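Local coordinates for protein aminopeptidase P; XAA-pro aminopeptidase (Streptococcus thermophilus, PDB 3IL0) that probably acts as a metal-dependent aminopeptidase of the M24B family, this chain being the N-terminal creatinase/prolidase-like domain without the catalytic domain, at residues A[122-125]-A[126-129]; A[23-27]-A[28-32]. All coordinates share one frame; numbering follows the deposited sequence.

Contact 1 of 2, residues A[122-125]-A[126-129]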
ATOM      1  N   ASN A 122     -10.671  -8.474  -4.468  1.00 32.26           N
ATOM      2  CA  ASN A 122     -11.011  -8.564  -3.059  1.00 32.66           C
ATOM      3  C   ASN A 122      -9.880  -8.990  -2.118  1.00 32.46           C
ATOM      4  O   ASN A 122     -10.135  -9.675  -1.144  1.00 31.90           O
ATOM      5  CB  ASN A 122     -12.164  -9.552  -2.908  1.00 33.26           C
ATOM      6  CG  ASN A 122     -13.453  -9.045  -3.486  1.00 36.17           C
ATOM      7  OD1 ASN A 122     -13.621  -7.849  -3.785  1.00 41.51           O
ATOM      8  ND2 ASN A 122     -14.395  -9.961  -3.646  1.00 37.65           N
ATOM      9  N   PHE A 123      -8.633  -8.645  -2.402  1.00 32.30           N
ATOM     10  CA  PHE A 123      -7.513  -9.089  -1.533  1.00 32.31           C
ATOM     11  C   PHE A 123      -7.752  -8.627  -0.092  1.00 33.46           C
ATOM     12  O   PHE A 123      -7.631  -9.393   0.861  1.00 32.03           O
ATOM     13  CB  PHE A 123      -6.224  -8.457  -2.056  1.00 32.19           C
ATOM     14  CG  PHE A 123      -4.976  -8.769  -1.261  1.00 30.95           C
ATOM     15  CD1 PHE A 123      -4.715  -8.118  -0.043  1.00 27.48           C
ATOM     16  CD2 PHE A 123      -4.017  -9.641  -1.789  1.00 30.21           C
ATOM     17  CE1 PHE A 123      -3.528  -8.340   0.654  1.00 30.90           C
ATOM     18  CE2 PHE A 123      -2.792  -9.888  -1.091  1.00 32.50           C
ATOM     19  CZ  PHE A 123      -2.554  -9.238   0.135  1.00 32.14           C
ATOM     20  N   MET A 124      -8.103  -7.350   0.039  1.00 35.23           N
ATOM     21  CA  MET A 124      -8.357  -6.717   1.342  1.00 37.66           C
ATOM     22  C   MET A 124      -9.595  -7.211   2.047  1.00 39.23           C
ATOM     23  O   MET A 124      -9.724  -6.996   3.258  1.00 39.38           O
ATOM     24  CB  MET A 124      -8.454  -5.173   1.220  1.00 37.49           C
ATOM     25  CG  MET A 124      -7.067  -4.476   0.932  1.00 38.18           C
ATOM     26  SD  MET A 124      -5.967  -4.631   2.340  1.00 34.22           S
ATOM     27  CE  MET A 124      -7.139  -4.278   3.691  1.00 35.02           C
ATOM     28  N   GLU A 125     -10.491  -7.847   1.291  1.00 41.52           N
ATOM     29  CA  GLU A 125     -11.812  -8.269   1.779  1.00 43.07           C
ATOM     30  C   GLU A 125     -11.740  -9.294   2.906  1.00 43.62           C
ATOM     31  O   GLU A 125     -12.429  -9.169   3.906  1.00 43.39           O
ATOM     32  CB  GLU A 125     -12.671  -8.793   0.605  1.00 43.58           C
ATOM     33  CG  GLU A 125     -14.129  -8.370   0.645  1.00 46.12           C
ATOM     34  CD  GLU A 125     -15.132  -9.522   0.894  1.00 50.45           C
ATOM     35  OE1 GLU A 125     -15.237 -10.441   0.026  1.00 52.30           O
ATOM     36  OE2 GLU A 125     -15.849  -9.463   1.927  1.00 50.46           O
ATOM     37  N   GLU A 126     -10.898 -10.302   2.746  1.00 44.99           N
ATOM     38  CA  GLU A 126     -10.672 -11.312   3.810  1.00 45.94           C
ATOM     39  C   GLU A 126     -10.019 -10.677   4.992  1.00 45.85           C
ATOM     40  O   GLU A 126     -10.440 -10.858   6.137  1.00 45.95           O
ATOM     41  CB  GLU A 126      -9.757 -12.447   3.370  1.00 46.39           C
ATOM     42  CG  GLU A 126      -8.912 -12.126   2.152  1.00 49.62           C
ATOM     43  CD  GLU A 126      -9.756 -12.121   0.843  1.00 53.41           C
ATOM     44  OE1 GLU A 126      -9.506 -12.975  -0.058  1.00 57.95           O
ATOM     45  OE2 GLU A 126     -10.682 -11.271   0.734  1.00 52.02           O
ATOM     46  N   LEU A 127      -8.969  -9.920   4.716  1.00 45.75           N
ATOM     47  CA  LEU A 127      -8.281  -9.256   5.801  1.00 45.36           C
ATOM     48  C   LEU A 127      -9.301  -8.437   6.596  1.00 44.40           C
ATOM     49  O   LEU A 127      -9.284  -8.477   7.816  1.00 43.40           O
ATOM     50  CB  LEU A 127      -7.147  -8.369   5.278  1.00 45.20           C
ATOM     51  CG  LEU A 127      -5.918  -9.053   4.700  1.00 45.47           C
ATOM     52  CD1 LEU A 127      -4.982  -7.924   4.281  1.00 45.08           C
ATOM     53  CD2 LEU A 127      -5.260  -9.984   5.726  1.00 43.05           C
ATOM     54  N   ARG A 128     -10.186  -7.706   5.911  1.00 43.80           N
ATOM     55  CA  ARG A 128     -11.208  -6.906   6.597  1.00 44.05           C
ATOM     56  C   ARG A 128     -12.232  -7.760   7.359  1.00 43.31           C
ATOM     57  O   ARG A 128     -12.942  -7.219   8.177  1.00 42.73           O
ATOM     58  CB  ARG A 128     -11.952  -5.944   5.645  1.00 44.67           C
ATOM     59  CG  ARG A 128     -11.301  -4.560   5.476  1.00 46.72           C
ATOM     60  CD  ARG A 128     -12.029  -3.750   4.420  1.00 47.86           C
ATOM     61  NE  ARG A 128     -11.678  -4.227   3.081  1.00 51.05           N
ATOM     62  CZ  ARG A 128     -12.501  -4.809   2.204  1.00 53.28           C
ATOM     63  NH1 ARG A 128     -13.785  -5.004   2.465  1.00 53.35           N
ATOM     64  NH2 ARG A 128     -12.032  -5.201   1.025  1.00 56.00           N
ATOM     65  N   MET A 129     -12.300  -9.067   7.113  1.00 42.86           N
ATOM     66  CA  MET A 129     -13.214  -9.939   7.874  1.00 43.75           C
ATOM     67  C   MET A 129     -12.574 -10.451   9.169  1.00 43.59           C
ATOM     68  O   MET A 129     -11.455 -10.007   9.537  1.00 44.06           O
ATOM     69  CB  MET A 129     -13.699 -11.084   6.975  1.00 43.42           C
ATOM     70  CG  MET A 129     -14.606 -10.588   5.802  1.00 43.73           C
ATOM     71  SD  MET A 129     -14.957 -11.834   4.527  1.00 41.70           S
ATOM     72  CE  MET A 129     -13.444 -12.854   4.719  1.00 39.59           C
TER
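Leu-127 reaches back along the short helix 123-128 to meet two side chains at once. Its CD1 lies 3.9 Å from CE1 of Phe-123, approaching the ring obliquely, and equally far from SD of Met-124. Met-124 bends at chi2 (-67°), which sets SD beside CD1 of the leucine. On another flank Arg-128 doubles back: a bend at chi3 (-76°) lays one guanidinium face above CA of Glu-125, which sits toward the rim of the group, with NH2 3.6 Å from CB of Met-124. Glu-125 OE2 and Arg-128 NH1 are oppositely charged but 4.9 Å apart, not in contact. The backbone supports the turn through a hydrogen bond of 2.8 Å from Arg-128 N to Met-124 O. Farther along, SD of Met-129 passes 3.6 Å from OE2 of Glu-125. Phe-11 meets the Phe-123 ring edge-to-face and Lys-14 adds a cation-pi contact, both from helix 7-18. Such i to i+3 and i+4 packing is typical of an amphipathic helix, here the last helix of this chain, within its creatinase/prolidase N-terminal domain and packed against helices 7-18 and 28-35.

Contact 2 of 2, residues A[23-27]-A[28-32]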
ATOM      1  N   LEU A  23       1.702  -4.748  -2.560  1.00 22.60           N
ATOM      2  CA  LEU A  23       0.358  -4.345  -2.830  1.00 22.13           C
ATOM      3  C   LEU A  23       0.223  -2.872  -2.537  1.00 21.92           C
ATOM      4  O   LEU A  23       0.594  -2.380  -1.456  1.00 20.51           O
ATOM      5  CB  LEU A  23      -0.646  -5.132  -2.002  1.00 22.87           C
ATOM      6  CG  LEU A  23      -2.120  -4.970  -2.424  1.00 21.37           C
ATOM      7  CD1 LEU A  23      -2.424  -5.551  -3.840  1.00 19.46           C
ATOM      8  CD2 LEU A  23      -2.991  -5.558  -1.362  1.00 21.02           C
ATOM      9  N   LEU A  24      -0.275  -2.157  -3.524  1.00 20.84           N
ATOM     10  CA  LEU A  24      -0.648  -0.806  -3.346  1.00 20.80           C
ATOM     11  C   LEU A  24      -2.098  -0.844  -2.789  1.00 22.97           C
ATOM     12  O   LEU A  24      -2.969  -1.466  -3.378  1.00 20.93           O
ATOM     13  CB  LEU A  24      -0.589  -0.148  -4.711  1.00 20.73           C
ATOM     14  CG  LEU A  24      -1.094   1.280  -4.806  1.00 21.41           C
ATOM     15  CD1 LEU A  24       0.007   2.149  -4.233  1.00 14.76           C
ATOM     16  CD2 LEU A  24      -1.463   1.714  -6.251  1.00 16.45           C
ATOM     17  N   VAL A  25      -2.330  -0.137  -1.687  1.00 25.31           N
ATOM     18  CA  VAL A  25      -3.620  -0.033  -1.020  1.00 27.30           C
ATOM     19  C   VAL A  25      -4.058   1.439  -1.013  1.00 30.31           C
ATOM     20  O   VAL A  25      -3.413   2.276  -0.414  1.00 31.83           O
ATOM     21  CB  VAL A  25      -3.530  -0.570   0.445  1.00 27.42           C
ATOM     22  CG1 VAL A  25      -4.854  -0.462   1.132  1.00 26.18           C
ATOM     23  CG2 VAL A  25      -2.995  -2.018   0.438  1.00 24.96           C
ATOM     24  N   THR A  26      -5.123   1.722  -1.751  1.00 33.34           N
ATOM     25  CA  THR A  26      -5.791   3.008  -1.842  1.00 35.72           C
ATOM     26  C   THR A  26      -7.186   2.702  -1.267  1.00 38.30           C
ATOM     27  O   THR A  26      -7.615   1.515  -1.192  1.00 38.28           O
ATOM     28  CB  THR A  26      -5.904   3.428  -3.314  1.00 36.09           C
ATOM     29  OG1 THR A  26      -6.337   2.289  -4.098  1.00 37.26           O
ATOM     30  CG2 THR A  26      -4.545   3.814  -3.860  1.00 35.54           C
ATOM     31  N   GLY A  27      -7.896   3.729  -0.823  1.00 40.36           N
ATOM     32  CA  GLY A  27      -9.223   3.515  -0.193  1.00 40.77           C
ATOM     33  C   GLY A  27      -9.074   3.726   1.290  1.00 41.89           C
ATOM     34  O   GLY A  27      -8.319   2.997   1.931  1.00 41.96           O
ATOM     35  N   GLN A  28      -9.798   4.714   1.842  1.00 43.25           N
ATOM     36  CA  GLN A  28      -9.633   5.105   3.263  1.00 44.13           C
ATOM     37  C   GLN A  28      -9.992   3.980   4.184  1.00 43.12           C
ATOM     38  O   GLN A  28      -9.344   3.782   5.215  1.00 42.49           O
ATOM     39  CB  GLN A  28     -10.410   6.387   3.624  1.00 44.78           C
ATOM     40  CG  GLN A  28     -11.914   6.285   3.774  1.00 47.71           C
ATOM     41  CD  GLN A  28     -12.575   7.658   3.837  1.00 50.54           C
ATOM     42  OE1 GLN A  28     -13.196   8.022   4.835  1.00 53.99           O
ATOM     43  NE2 GLN A  28     -12.441   8.423   2.764  1.00 51.15           N
ATOM     44  N   ASN A  29     -11.005   3.234   3.758  1.00 42.69           N
ATOM     45  CA  ASN A  29     -11.513   2.076   4.476  1.00 42.66           C
ATOM     46  C   ASN A  29     -10.426   1.028   4.713  1.00 41.81           C
ATOM     47  O   ASN A  29     -10.167   0.567   5.854  1.00 40.19           O
ATOM     48  CB  ASN A  29     -12.616   1.467   3.624  1.00 43.31           C
ATOM     49  CG  ASN A  29     -13.622   0.725   4.418  1.00 45.13           C
ATOM     50  OD1 ASN A  29     -13.850   1.015   5.598  1.00 44.68           O
ATOM     51  ND2 ASN A  29     -14.285  -0.227   3.764  1.00 49.47           N
ATOM     52  N   ASN A  30      -9.791   0.666   3.601  1.00 41.24           N
ATOM     53  CA  ASN A  30      -8.655  -0.244   3.627  1.00 40.62           C
ATOM     54  C   ASN A  30      -7.491   0.288   4.401  1.00 40.62           C
ATOM     55  O   ASN A  30      -6.832  -0.458   5.157  1.00 39.81           O
ATOM     56  CB  ASN A  30      -8.224  -0.556   2.218  1.00 40.40           C
ATOM     57  CG  ASN A  30      -9.192  -1.435   1.537  1.00 39.29           C
ATOM     58  OD1 ASN A  30     -10.091  -1.973   2.159  1.00 35.65           O
ATOM     59  ND2 ASN A  30      -8.998  -1.630   0.262  1.00 40.48           N
ATOM     60  N   ILE A  31      -7.231   1.579   4.217  1.00 40.88           N
ATOM     61  CA  ILE A  31      -6.147   2.215   4.955  1.00 41.32           C
ATOM     62  C   ILE A  31      -6.527   2.215   6.421  1.00 41.74           C
ATOM     63  O   ILE A  31      -5.714   1.840   7.279  1.00 41.42           O
ATOM     64  CB  ILE A  31      -5.733   3.612   4.386  1.00 41.21           C
ATOM     65  CG1 ILE A  31      -5.108   3.410   2.975  1.00 40.82           C
ATOM     66  CG2 ILE A  31      -4.769   4.292   5.367  1.00 39.15           C
ATOM     67  CD1 ILE A  31      -4.844   4.687   2.126  1.00 38.97           C
ATOM     68  N   TYR A  32      -7.789   2.539   6.707  1.00 42.90           N
ATOM     69  CA  TYR A  32      -8.239   2.491   8.096  1.00 43.92           C
ATOM     70  C   TYR A  32      -8.011   1.104   8.678  1.00 43.39           C
ATOM     71  O   TYR A  32      -7.396   0.995   9.708  1.00 43.45           O
ATOM     72  CB  TYR A  32      -9.692   2.960   8.290  1.00 44.32           C
ATOM     73  CG  TYR A  32     -10.123   2.934   9.766  1.00 47.66           C
ATOM     74  CD1 TYR A  32      -9.377   3.618  10.742  1.00 49.62           C
ATOM     75  CD2 TYR A  32     -11.266   2.213  10.194  1.00 50.27           C
ATOM     76  CE1 TYR A  32      -9.740   3.595  12.100  1.00 50.03           C
ATOM     77  CE2 TYR A  32     -11.641   2.179  11.559  1.00 50.70           C
ATOM     78  CZ  TYR A  32     -10.870   2.881  12.506  1.00 51.92           C
ATOM     79  OH  TYR A  32     -11.203   2.886  13.852  1.00 53.06           O
TER
HETATM   80  O   HOH W   1      -7.117  -0.853  -1.754  1.00 38.00           O
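Val-25 and Asn-30 meet across a tight strand-to-helix connection, in which strand 22-25 of the mixed sheet turns through Thr-26 and Gly-27 into helix 28-35. The apolar part of the contact runs from CG1 of Val-25 to CB of Asn-30, 3.5 Å apart, the two side chains approaching at a slant. CG1 stands anti to the backbone N (chi1 180°), which carries this methyl toward the start of the helix. Ile-31 packs more loosely against the same branch and places CD1 3.8 Å from the carbonyl O of Val-25; its side chain also touches Ala-42 and Val-44 of the adjoining strand 42-47.

Among backbone bonds, Ile-31 N donates to Gly-27 O at 2.9 Å, with an N-H...O angle of 160° and the donor in the carbonyl plane. Gly-27, at the N-cap position, thereby gives its carbonyl to the first i to i+4 bond. Its positive phi, 106°, would press a side chain against the preceding carbonyl O, a conflict that glycine avoids.

Polar side-chain chemistry is indirect. The amide of Asn-30 does not bond directly to the turn, since ND2 remains 3.7 Å from Thr-26 O. A water fills the role of mediator: it donates to Thr-26 O at 2.5 Å and accepts from Asn-30 ND2 at 2.9 Å.

Contact 2 lies nearer the middle of the domain, its centre about 7 Å from that of the chain, whereas contact 1 sits about 14 Å out, on the C-terminal helix. Each mixes buried and exposed residues, but contact 1 stays within one helix, while contact 2 joins a central strand to the helix that follows. Thioether, aromatic and charged side chains dominate the former; the latter relies on branched aliphatics, a glycine cap and a bridging water. Helix 123-128 touches contact 2 at two elements: Met-124 CG is 3.5 Å from Asn-30 ND2 on helix 28-35, and Phe-123 CD1 is 3.4 Å from Leu-23 CD2 on strand 22-25.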